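Local coordinates for transcriptional regulator, putative (Vibrio cholerae O1 biovar eltor str. N16961, PDB 3BJN), which probably acts as an IclR-family transcriptional repressor of allantoin and glyoxylate utilization operons, represented here by its C-terminal, GAF-like domain, at residues S70-M73 against L74-P78; A79-C82 against E83-R87; L19-L22 against Q23-G27; S149-Q152 against R153-H157. All coordinates share one frame; numbering follows the deposited sequence.

All four interactions are local contacts along a helix in the C-terminal domain of an IclR-type regulator. Along the chain the order is interaction 3, on helix 12-26, then interactions 1 and 2, on the consecutive helices 67-76 and 79-88, and finally interaction 4, on helix 144-163. Interactions 1 and 2 touch, centres about 10 Å apart, as Leu74 and Met77 pack on Cys82, Ile85 and Leu86. Interactions 3 and 4, centres about 12 Å apart, join where Arg153 meets the carbonyl of Gln25. The pairs flank the sheet, with about 33 Å between the centres of interactions 2 and 3: helices 67-76 and 144-163 pack on strand 121-130, and helix 79-88 attaches through helices 67-76 and 96-108.

Interaction 1: residues S70-M73 against L74-P78; sequences SKVM and LAYMP
The phenol ring of Tyr76 receives the carbonyl oxygen of Val72 at its edge, in the plane of the ring, with Val72 O 3.3 Å from Tyr76 CD1. This is an i to i+4 contact on the last turns of helix 67-76 in the GAF-like domain of an IclR regulator. Val72 CG1 adds a looser apolar touch on the same CD1, and both side chains continue onto Pro127 of strand 121-130, which fixes this side of the helix against the sheet.

The backbone shows how such a helix ends. Leu74 N gives a straight bond to Ser70 O (167°), and Ala75 N bonds to Lys71 O from above the carbonyl plane. At Tyr76 the pattern frays: its N-H is divided between weak bonds to Val72 O and Met73 O. The turn closes again with Met77 N on Met73 O at 2.9 Å, before Met77 leaves helical geometry and Pro78 takes the N-cap position of the next helix.

Leu74 lays CG against Ser70 O and packs on Phe102, Cys82 and Leu86 of the neighbouring helices. Selenomethionine Met77 has CG between its backbone N and carbonyl carbon (chi1 68°), and a second bend at chi3 folds the chain back over the preceding turn. Its methyl CE thereby comes to rest 3.5 Å from Met73 O and 4.3 Å from Met73 CB.

Interaction 2: residues A79-C82 against E83-R87; sequences AARC and EKILR
Glu83 lays its side chain over the carbonyl of Ala79, one turn earlier: CG comes to 3.1 Å from Ala79 O, and the carboxylate carbon CD follows at 3.4 Å. With CG anti to the carbonyl carbon (chi1 -65°) and the chain extended beyond it, the carboxylate is carried back toward the start of the helix, where OE2 reaches the methyl group of Ala79. The negative group thus lies near the helix N-terminus, where the helix dipole would probably suit it. A water donates to Ala80 O at 2.8 Å and, weakly, to Glu83 OE1, bridging backbone and side chain.

On the buried side Cys82 meets Leu86 through SG and CD1, 4.1 Å apart. Both also pack on Phe102 of helix 96-108. Ile85 sets CG1 3.5 Å from Arg81 O and turns to Met77 and Leu64.

Four regular i to i+4 backbone bonds hold the turn, ending with Leu86 N to Cys82 O at 168°. Exposed Ala79, Ala80 and Lys84, against buried Cys82, Ile85 and Leu86, are characteristic of an amphipathic helix, here the opening turns of helix 79-88 packed on its neighbours in the GAF-like domain.

Interaction 3: residues L19-L22 against Q23-G27; sequences LSRL and QKQTG
Hydrogen bonds converge on Leu22 O, which is gripped by two groups of Thr26: the hydroxyl OG1 donates at 2.9 Å and the backbone N at 3.0 Å, from opposite faces of the carbonyl plane. The hydroxyl is placed there by chi1 of 60°, which sets OG1 between the backbone N and the carbonyl carbon. Thr26 OG1 also bonds to Glu28 N just beyond the helix.

Among the flat groups, Gln25 NE2 lies over one face of the Arg21 guanidinium, the two planes only 19° apart. The side chains come nearest lower down, where Gln25 CD sits 3.6 Å from Arg21 CG. Apolar contact is slight, Leu22 CD1 meeting Thr26 CG2 at 3.9 Å, and Leu22 goes on to His157 and Ile138.

Water links the solvent side. One molecule donates to Ser20 O and to Gln23 OE1, while another bonds to Ser20 OG and accepts weakly from Lys24 NZ; Lys24 CE lies 3.5 Å from Ser20 OG. Gln23 is held further by Glu47 and Arg46.

Gly27 N bonds to Gln23 O. A glycine leaving the helix with positive phi (69°) is characteristic of a helix C-terminus, here between helix 12-26 and strand 29-36.

Interaction 4: residues S149-Q152 against R153-H157; sequences SNKQ and RIILH
Asn150 and Arg153 lie side by side and point the same way, joined by a hydrogen bond from NH2 of the arginine to OD1 of the asparagine at 3.0 Å. The contact belongs to helix 144-163, the C-terminal helix of this GAF-like domain. The oxygen sits in the guanidinium plane, at its edge, yet the donor stands well above the amide's carbonyl plane, 54° out of it, and the two flat groups are turned 59° against each other. NH2 thus reaches OD1 from above the amide plane, not along a lone pair.

Beside this pair, Ile154 reaches back with CD1 to within 4.0 Å of Asn150 CB. Lys151 and Ile155 make the matching contact one residue on, through CG and CD1 at 3.9 Å. Gln152, bent at chi2 (78°), brings its amide across Leu156, with NE2 close to CD1.

Behind the side chains, three backbone bonds run from the N-H of Ile154, Ile155 and Leu156 to the carbonyls four residues earlier; that of Ile155 is nearly straight. Before them the helix is kinked, since the N-H groups of Ser149 and Gln152 lack a bond to the preceding turn.

Further out, Asn150 ND2 is anchored on Arg146 O, and Arg153 NH1 bonds to Gln25 O at the end of helix 12-26, tying the two helices together. Ile154 and Ile155 both face Ile124 of strand 121-130. Within the helix itself, Ile155 CG1 lies 3.2 Å from Lys151 O.

Interaction 1: residues S70-M73 against L74-P78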
loop_
_atom_site.group_PDB
_atom_site.type_symbol
_atom_site.label_atom_id
_atom_site.label_comp_id
_atom_site.label_asym_id
_atom_site.label_seq_id
_atom_site.Cartn_x
_atom_site.Cartn_y
_atom_site.Cartn_z
ATOM N N SER A 70 -4.616 -0.755 -0.717
ATOM C CA SER A 70 -5.692 -1.292 -1.581
ATOM C C SER A 70 -6.041 -0.291 -2.678
ATOM O O SER A 70 -6.169 -0.669 -3.850
ATOM C CB SER A 70 -6.970 -1.600 -0.789
ATOM O OG SER A 70 -6.731 -2.655 0.111
ATOM N N LYS A 71 -6.156 0.983 -2.318
ATOM C CA LYS A 71 -6.597 1.996 -3.283
ATOM C C LYS A 71 -5.549 2.291 -4.369
ATOM O O LYS A 71 -5.905 2.578 -5.506
ATOM C CB LYS A 71 -7.015 3.276 -2.568
ATOM C CG LYS A 71 -8.297 3.150 -1.770
ATOM C CD LYS A 71 -8.617 4.514 -1.202
ATOM C CE LYS A 71 -9.504 4.444 0.003
ATOM N NZ LYS A 71 -9.470 5.770 0.684
ATOM N N VAL A 72 -4.262 2.235 -4.015
ATOM C CA VAL A 72 -3.182 2.347 -5.008
ATOM C C VAL A 72 -3.213 1.183 -6.000
ATOM O O VAL A 72 -3.116 1.384 -7.225
ATOM C CB VAL A 72 -1.813 2.374 -4.304
ATOM C CG1 VAL A 72 -0.697 1.985 -5.273
ATOM C CG2 VAL A 72 -1.618 3.731 -3.754
HETATM N N MSE A 73 -3.405 -0.026 -5.485
HETATM C CA MSE A 73 -3.389 -1.202 -6.339
HETATM C C MSE A 73 -4.613 -1.200 -7.244
HETATM O O MSE A 73 -4.495 -1.444 -8.454
HETATM C CB MSE A 73 -3.252 -2.477 -5.506
HETATM C CG MSE A 73 -1.848 -2.522 -4.874
HETATM SE SE MSE A 73 -1.463 -4.166 -3.926
HETATM C CE MSE A 73 -2.940 -4.258 -2.853
ATOM N N LEU A 74 -5.775 -0.871 -6.674
ATOM C CA LEU A 74 -7.014 -0.753 -7.482
ATOM C C LEU A 74 -6.883 0.324 -8.575
ATOM O O LEU A 74 -7.352 0.126 -9.710
ATOM C CB LEU A 74 -8.223 -0.464 -6.601
ATOM C CG LEU A 74 -8.644 -1.644 -5.718
ATOM C CD1 LEU A 74 -9.601 -1.106 -4.606
ATOM C CD2 LEU A 74 -9.313 -2.749 -6.568
ATOM N N ALA A 75 -6.250 1.448 -8.245
ATOM C CA ALA A 75 -6.095 2.546 -9.225
ATOM C C ALA A 75 -5.178 2.178 -10.398
ATOM O O ALA A 75 -5.376 2.658 -11.527
ATOM C CB ALA A 75 -5.584 3.814 -8.559
ATOM N N TYR A 76 -4.172 1.349 -10.128
ATOM C CA TYR A 76 -3.117 1.074 -11.122
ATOM C C TYR A 76 -3.227 -0.248 -11.872
ATOM O O TYR A 76 -2.579 -0.414 -12.918
ATOM C CB TYR A 76 -1.718 1.207 -10.499
ATOM C CG TYR A 76 -1.248 2.632 -10.380
ATOM C CD1 TYR A 76 -1.555 3.401 -9.266
ATOM C CD2 TYR A 76 -0.504 3.224 -11.407
ATOM C CE1 TYR A 76 -1.112 4.743 -9.160
ATOM C CE2 TYR A 76 -0.062 4.538 -11.313
ATOM C CZ TYR A 76 -0.360 5.288 -10.191
ATOM O OH TYR A 76 0.107 6.591 -10.146
HETATM N N MSE A 77 -4.005 -1.191 -11.341
HETATM C CA MSE A 77 -4.304 -2.425 -12.080
HETATM C C MSE A 77 -5.250 -2.133 -13.269
HETATM O O MSE A 77 -5.822 -1.049 -13.362
HETATM C CB MSE A 77 -4.922 -3.474 -11.146
HETATM C CG MSE A 77 -6.285 -3.102 -10.662
HETATM SE SE MSE A 77 -7.039 -4.557 -9.573
HETATM C CE MSE A 77 -5.611 -4.723 -8.239
ATOM N N PRO A 78 -5.416 -3.106 -14.190
ATOM C CA PRO A 78 -6.370 -2.932 -15.287
ATOM C C PRO A 78 -7.779 -2.674 -14.772
ATOM O O PRO A 78 -8.200 -3.266 -13.763
ATOM C CB PRO A 78 -6.302 -4.278 -16.005
ATOM C CG PRO A 78 -4.883 -4.729 -15.755
ATOM C CD PRO A 78 -4.725 -4.404 -14.287
#

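Interaction 2: residues A79-C82 against E83-R87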
loop_
_atom_site.group_PDB
_atom_site.type_symbol
_atom_site.label_atom_id
_atom_site.label_comp_id
_atom_site.label_asym_id
_atom_site.label_seq_id
_atom_site.Cartn_x
_atom_site.Cartn_y
_atom_site.Cartn_z
ATOM N N ALA A 79 -8.489 -1.784 -15.457
ATOM C CA ALA A 79 -9.858 -1.435 -15.078
ATOM C C ALA A 79 -10.764 -2.637 -14.850
ATOM O O ALA A 79 -11.506 -2.670 -13.859
ATOM C CB ALA A 79 -10.468 -0.513 -16.116
ATOM N N ALA A 80 -10.732 -3.603 -15.772
ATOM C CA ALA A 80 -11.605 -4.777 -15.708
ATOM C C ALA A 80 -11.399 -5.558 -14.421
ATOM O O ALA A 80 -12.366 -6.040 -13.820
ATOM C CB ALA A 80 -11.363 -5.668 -16.893
ATOM N N ARG A 81 -10.132 -5.679 -14.026
ATOM C CA ARG A 81 -9.738 -6.395 -12.821
ATOM C C ARG A 81 -10.289 -5.644 -11.607
ATOM O O ARG A 81 -10.962 -6.221 -10.743
ATOM C CB ARG A 81 -8.213 -6.487 -12.753
ATOM C CG ARG A 81 -7.674 -7.386 -11.653
ATOM C CD ARG A 81 -6.129 -7.339 -11.587
ATOM N NE ARG A 81 -5.618 -8.150 -10.479
ATOM C CZ ARG A 81 -4.334 -8.374 -10.190
ATOM N NH1 ARG A 81 -3.345 -7.858 -10.928
ATOM N NH2 ARG A 81 -4.033 -9.140 -9.146
ATOM N N CYS A 82 -9.997 -4.346 -11.560
ATOM C CA CYS A 82 -10.469 -3.473 -10.495
ATOM C C CYS A 82 -12.009 -3.568 -10.342
ATOM O O CYS A 82 -12.518 -3.689 -9.229
ATOM C CB CYS A 82 -10.027 -2.024 -10.753
ATOM S SG CYS A 82 -10.832 -0.830 -9.670
ATOM N N GLU A 83 -12.728 -3.558 -11.464
ATOM C CA GLU A 83 -14.194 -3.636 -11.432
ATOM C C GLU A 83 -14.700 -4.941 -10.812
ATOM O O GLU A 83 -15.628 -4.926 -9.979
ATOM C CB GLU A 83 -14.785 -3.411 -12.838
ATOM C CG GLU A 83 -14.499 -1.998 -13.345
ATOM C CD GLU A 83 -14.704 -1.862 -14.852
ATOM O OE1 GLU A 83 -15.119 -2.844 -15.516
ATOM O OE2 GLU A 83 -14.450 -0.760 -15.369
ATOM N N LYS A 84 -14.073 -6.060 -11.174
ATOM C CA LYS A 84 -14.447 -7.379 -10.633
ATOM C C LYS A 84 -14.295 -7.414 -9.121
ATOM O O LYS A 84 -15.125 -7.988 -8.391
ATOM C CB LYS A 84 -13.569 -8.487 -11.240
ATOM C CG LYS A 84 -13.902 -8.864 -12.665
ATOM C CD LYS A 84 -12.989 -9.993 -13.093
ATOM C CE LYS A 84 -13.309 -10.435 -14.499
ATOM N NZ LYS A 84 -12.236 -11.336 -14.989
ATOM N N ILE A 85 -13.210 -6.809 -8.641
ATOM C CA ILE A 85 -12.926 -6.825 -7.228
ATOM C C ILE A 85 -13.947 -5.959 -6.488
ATOM O O ILE A 85 -14.544 -6.391 -5.523
ATOM C CB ILE A 85 -11.469 -6.348 -6.943
ATOM C CG1 ILE A 85 -10.495 -7.392 -7.490
ATOM C CG2 ILE A 85 -11.252 -6.161 -5.461
ATOM C CD1 ILE A 85 -9.037 -6.902 -7.570
ATOM N N LEU A 86 -14.168 -4.740 -6.966
ATOM C CA LEU A 86 -15.079 -3.826 -6.263
ATOM C C LEU A 86 -16.500 -4.424 -6.272
ATOM O O LEU A 86 -17.215 -4.330 -5.266
ATOM C CB LEU A 86 -15.065 -2.439 -6.906
ATOM C CG LEU A 86 -13.822 -1.600 -6.556
ATOM C CD1 LEU A 86 -14.000 -0.215 -7.136
ATOM C CD2 LEU A 86 -13.602 -1.520 -5.068
ATOM N N ARG A 87 -16.901 -5.020 -7.404
ATOM C CA ARG A 87 -18.251 -5.629 -7.475
ATOM C C ARG A 87 -18.410 -6.799 -6.491
ATOM O O ARG A 87 -19.486 -7.025 -5.893
ATOM C CB ARG A 87 -18.630 -6.038 -8.903
ATOM C CG ARG A 87 -18.796 -4.814 -9.825
ATOM C CD ARG A 87 -19.643 -5.049 -11.049
ATOM N NE ARG A 87 -19.994 -3.751 -11.646
ATOM C CZ ARG A 87 -19.384 -3.206 -12.697
ATOM N NH1 ARG A 87 -18.382 -3.843 -13.305
ATOM N NH2 ARG A 87 -19.779 -2.015 -13.140
HETATM O O HOH W 1 -14.826 -6.213 -15.152
#

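Interaction 3: residues L19-L22 against Q23-G27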
loop_
_atom_site.group_PDB
_atom_site.type_symbol
_atom_site.label_atom_id
_atom_site.label_comp_id
_atom_site.label_asym_id
_atom_site.label_seq_id
_atom_site.Cartn_x
_atom_site.Cartn_y
_atom_site.Cartn_z
ATOM N N LEU A 19 12.743 -1.615 2.113
ATOM C CA LEU A 19 11.923 -1.424 3.330
ATOM C C LEU A 19 12.776 -1.076 4.538
ATOM O O LEU A 19 12.383 -0.280 5.406
ATOM C CB LEU A 19 11.111 -2.677 3.641
ATOM C CG LEU A 19 10.031 -3.005 2.612
ATOM C CD1 LEU A 19 9.440 -4.353 3.029
ATOM C CD2 LEU A 19 8.951 -1.914 2.548
ATOM N N SER A 20 13.958 -1.687 4.613
ATOM C CA SER A 20 14.894 -1.348 5.697
ATOM C C SER A 20 15.235 0.148 5.677
ATOM O O SER A 20 15.133 0.859 6.690
ATOM C CB SER A 20 16.151 -2.171 5.532
ATOM O OG SER A 20 17.147 -1.786 6.472
ATOM N N ARG A 21 15.632 0.644 4.504
ATOM C CA ARG A 21 15.954 2.073 4.378
ATOM C C ARG A 21 14.746 2.955 4.709
ATOM O O ARG A 21 14.875 3.971 5.392
ATOM C CB ARG A 21 16.451 2.383 2.959
ATOM C CG ARG A 21 16.795 3.859 2.812
ATOM C CD ARG A 21 17.493 4.126 1.483
ATOM N NE ARG A 21 16.535 3.948 0.396
ATOM C CZ ARG A 21 16.615 4.532 -0.803
ATOM N NH1 ARG A 21 17.619 5.363 -1.079
ATOM N NH2 ARG A 21 15.690 4.276 -1.725
ATOM N N LEU A 22 13.579 2.566 4.192
ATOM C CA LEU A 22 12.370 3.367 4.358
ATOM C C LEU A 22 12.056 3.536 5.841
ATOM O O LEU A 22 11.741 4.649 6.291
ATOM C CB LEU A 22 11.223 2.668 3.650
ATOM C CG LEU A 22 9.881 3.358 3.786
ATOM C CD1 LEU A 22 9.887 4.862 3.397
ATOM C CD2 LEU A 22 8.947 2.567 2.854
ATOM N N GLN A 23 12.154 2.448 6.618
ATOM C CA GLN A 23 11.929 2.596 8.070
ATOM C C GLN A 23 12.981 3.463 8.746
ATOM O O GLN A 23 12.665 4.235 9.649
ATOM C CB GLN A 23 11.874 1.237 8.760
ATOM C CG GLN A 23 11.810 1.330 10.292
ATOM C CD GLN A 23 11.578 -0.055 10.900
ATOM O OE1 GLN A 23 12.355 -0.984 10.664
ATOM N NE2 GLN A 23 10.549 -0.184 11.701
ATOM N N LYS A 24 14.237 3.351 8.308
ATOM C CA LYS A 24 15.306 4.193 8.892
ATOM C C LYS A 24 15.191 5.690 8.503
ATOM O O LYS A 24 15.773 6.530 9.204
ATOM C CB LYS A 24 16.658 3.620 8.488
ATOM C CG LYS A 24 16.933 2.294 9.173
ATOM C CD LYS A 24 18.296 1.838 8.730
ATOM C CE LYS A 24 18.460 0.363 8.911
ATOM N NZ LYS A 24 19.883 0.046 8.562
ATOM N N GLN A 25 14.457 5.989 7.416
ATOM C CA GLN A 25 14.229 7.367 6.944
ATOM C C GLN A 25 13.023 8.007 7.619
ATOM O O GLN A 25 12.978 9.226 7.822
ATOM C CB GLN A 25 13.977 7.352 5.440
ATOM C CG GLN A 25 15.242 7.116 4.595
ATOM C CD GLN A 25 14.904 6.961 3.148
ATOM O OE1 GLN A 25 13.879 6.377 2.796
ATOM N NE2 GLN A 25 15.758 7.494 2.287
ATOM N N THR A 26 12.018 7.181 7.933
ATOM C CA THR A 26 10.762 7.707 8.475
ATOM C C THR A 26 10.525 7.428 9.944
ATOM O O THR A 26 9.643 8.059 10.574
ATOM C CB THR A 26 9.540 7.097 7.715
ATOM O OG1 THR A 26 9.566 5.668 7.866
ATOM C CG2 THR A 26 9.562 7.450 6.232
ATOM N N GLY A 27 11.206 6.414 10.479
ATOM C CA GLY A 27 10.922 5.960 11.853
ATOM C C GLY A 27 9.563 5.290 11.948
ATOM O O GLY A 27 8.906 5.364 12.996
HETATM O O HOH W 2 14.935 -0.727 9.150
HETATM O O HOH W 3 19.257 0.159 5.291
#

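Interaction 4: residues S149-Q152 against R153-H157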
loop_
_atom_site.group_PDB
_atom_site.type_symbol
_atom_site.label_atom_id
_atom_site.label_comp_id
_atom_site.label_asym_id
_atom_site.label_seq_id
_atom_site.Cartn_x
_atom_site.Cartn_y
_atom_site.Cartn_z
ATOM N N SER A 149 2.477 15.111 11.592
ATOM C CA SER A 149 3.666 15.944 11.712
ATOM C C SER A 149 4.685 15.627 10.612
ATOM O O SER A 149 5.722 16.329 10.496
ATOM C CB SER A 149 4.336 15.677 13.072
ATOM O OG SER A 149 3.524 16.174 14.135
ATOM N N ASN A 150 4.425 14.572 9.843
ATOM C CA ASN A 150 5.464 14.039 8.922
ATOM C C ASN A 150 4.918 13.626 7.568
ATOM O O ASN A 150 5.511 12.781 6.869
ATOM C CB ASN A 150 6.188 12.844 9.556
ATOM C CG ASN A 150 7.000 13.238 10.755
ATOM O OD1 ASN A 150 8.096 13.765 10.611
ATOM N ND2 ASN A 150 6.448 13.021 11.957
ATOM N N LYS A 151 3.781 14.206 7.182
ATOM C CA LYS A 151 3.089 13.686 5.998
ATOM C C LYS A 151 3.909 13.780 4.698
ATOM O O LYS A 151 4.072 12.763 3.978
ATOM C CB LYS A 151 1.733 14.384 5.862
ATOM C CG LYS A 151 0.852 13.709 4.849
ATOM C CD LYS A 151 -0.503 14.397 4.779
ATOM C CE LYS A 151 -1.333 13.786 3.680
ATOM N NZ LYS A 151 -2.555 14.621 3.455
ATOM N N GLN A 152 4.453 14.968 4.400
ATOM C CA GLN A 152 5.210 15.148 3.159
ATOM C C GLN A 152 6.475 14.282 3.179
ATOM O O GLN A 152 6.846 13.697 2.154
ATOM C CB GLN A 152 5.558 16.632 2.952
ATOM C CG GLN A 152 6.522 16.907 1.777
ATOM C CD GLN A 152 5.871 16.859 0.395
ATOM O OE1 GLN A 152 4.875 16.163 0.170
ATOM N NE2 GLN A 152 6.463 17.595 -0.548
ATOM N N ARG A 153 7.115 14.192 4.343
ATOM C CA ARG A 153 8.296 13.340 4.493
ATOM C C ARG A 153 7.976 11.883 4.166
ATOM O O ARG A 153 8.691 11.240 3.410
ATOM C CB ARG A 153 8.792 13.439 5.943
ATOM C CG ARG A 153 9.866 12.440 6.360
ATOM C CD ARG A 153 10.053 12.567 7.856
ATOM N NE ARG A 153 11.196 11.811 8.392
ATOM C CZ ARG A 153 11.488 11.746 9.686
ATOM N NH1 ARG A 153 12.573 11.077 10.077
ATOM N NH2 ARG A 153 10.722 12.358 10.587
ATOM N N ILE A 154 6.904 11.361 4.736
ATOM C CA ILE A 154 6.522 9.969 4.460
ATOM C C ILE A 154 6.153 9.761 3.003
ATOM O O ILE A 154 6.608 8.808 2.378
ATOM C CB ILE A 154 5.417 9.520 5.418
ATOM C CG1 ILE A 154 5.997 9.528 6.855
ATOM C CG2 ILE A 154 4.890 8.121 5.006
ATOM C CD1 ILE A 154 4.903 9.418 7.953
ATOM N N ILE A 155 5.326 10.659 2.455
ATOM C CA ILE A 155 4.977 10.569 1.010
ATOM C C ILE A 155 6.245 10.498 0.129
ATOM O O ILE A 155 6.393 9.607 -0.692
ATOM C CB ILE A 155 4.095 11.771 0.625
ATOM C CG1 ILE A 155 2.720 11.645 1.295
ATOM C CG2 ILE A 155 4.001 11.930 -0.936
ATOM C CD1 ILE A 155 1.902 12.938 1.223
ATOM N N LEU A 156 7.178 11.430 0.328
ATOM C CA LEU A 156 8.374 11.449 -0.525
ATOM C C LEU A 156 9.183 10.151 -0.369
ATOM O O LEU A 156 9.623 9.564 -1.364
ATOM C CB LEU A 156 9.224 12.698 -0.275
ATOM C CG LEU A 156 8.543 13.975 -0.792
ATOM C CD1 LEU A 156 9.379 15.147 -0.318
ATOM C CD2 LEU A 156 8.358 14.014 -2.333
ATOM N N HIS A 157 9.363 9.669 0.866
ATOM C CA HIS A 157 10.154 8.466 1.059
ATOM C C HIS A 157 9.456 7.201 0.524
ATOM O O HIS A 157 10.109 6.288 0.001
ATOM C CB HIS A 157 10.512 8.285 2.547
ATOM C CG HIS A 157 11.611 9.190 3.027
ATOM N ND1 HIS A 157 12.803 9.358 2.342
ATOM C CD2 HIS A 157 11.705 9.943 4.150
ATOM C CE1 HIS A 157 13.577 10.200 3.028
ATOM N NE2 HIS A 157 12.949 10.531 4.144
#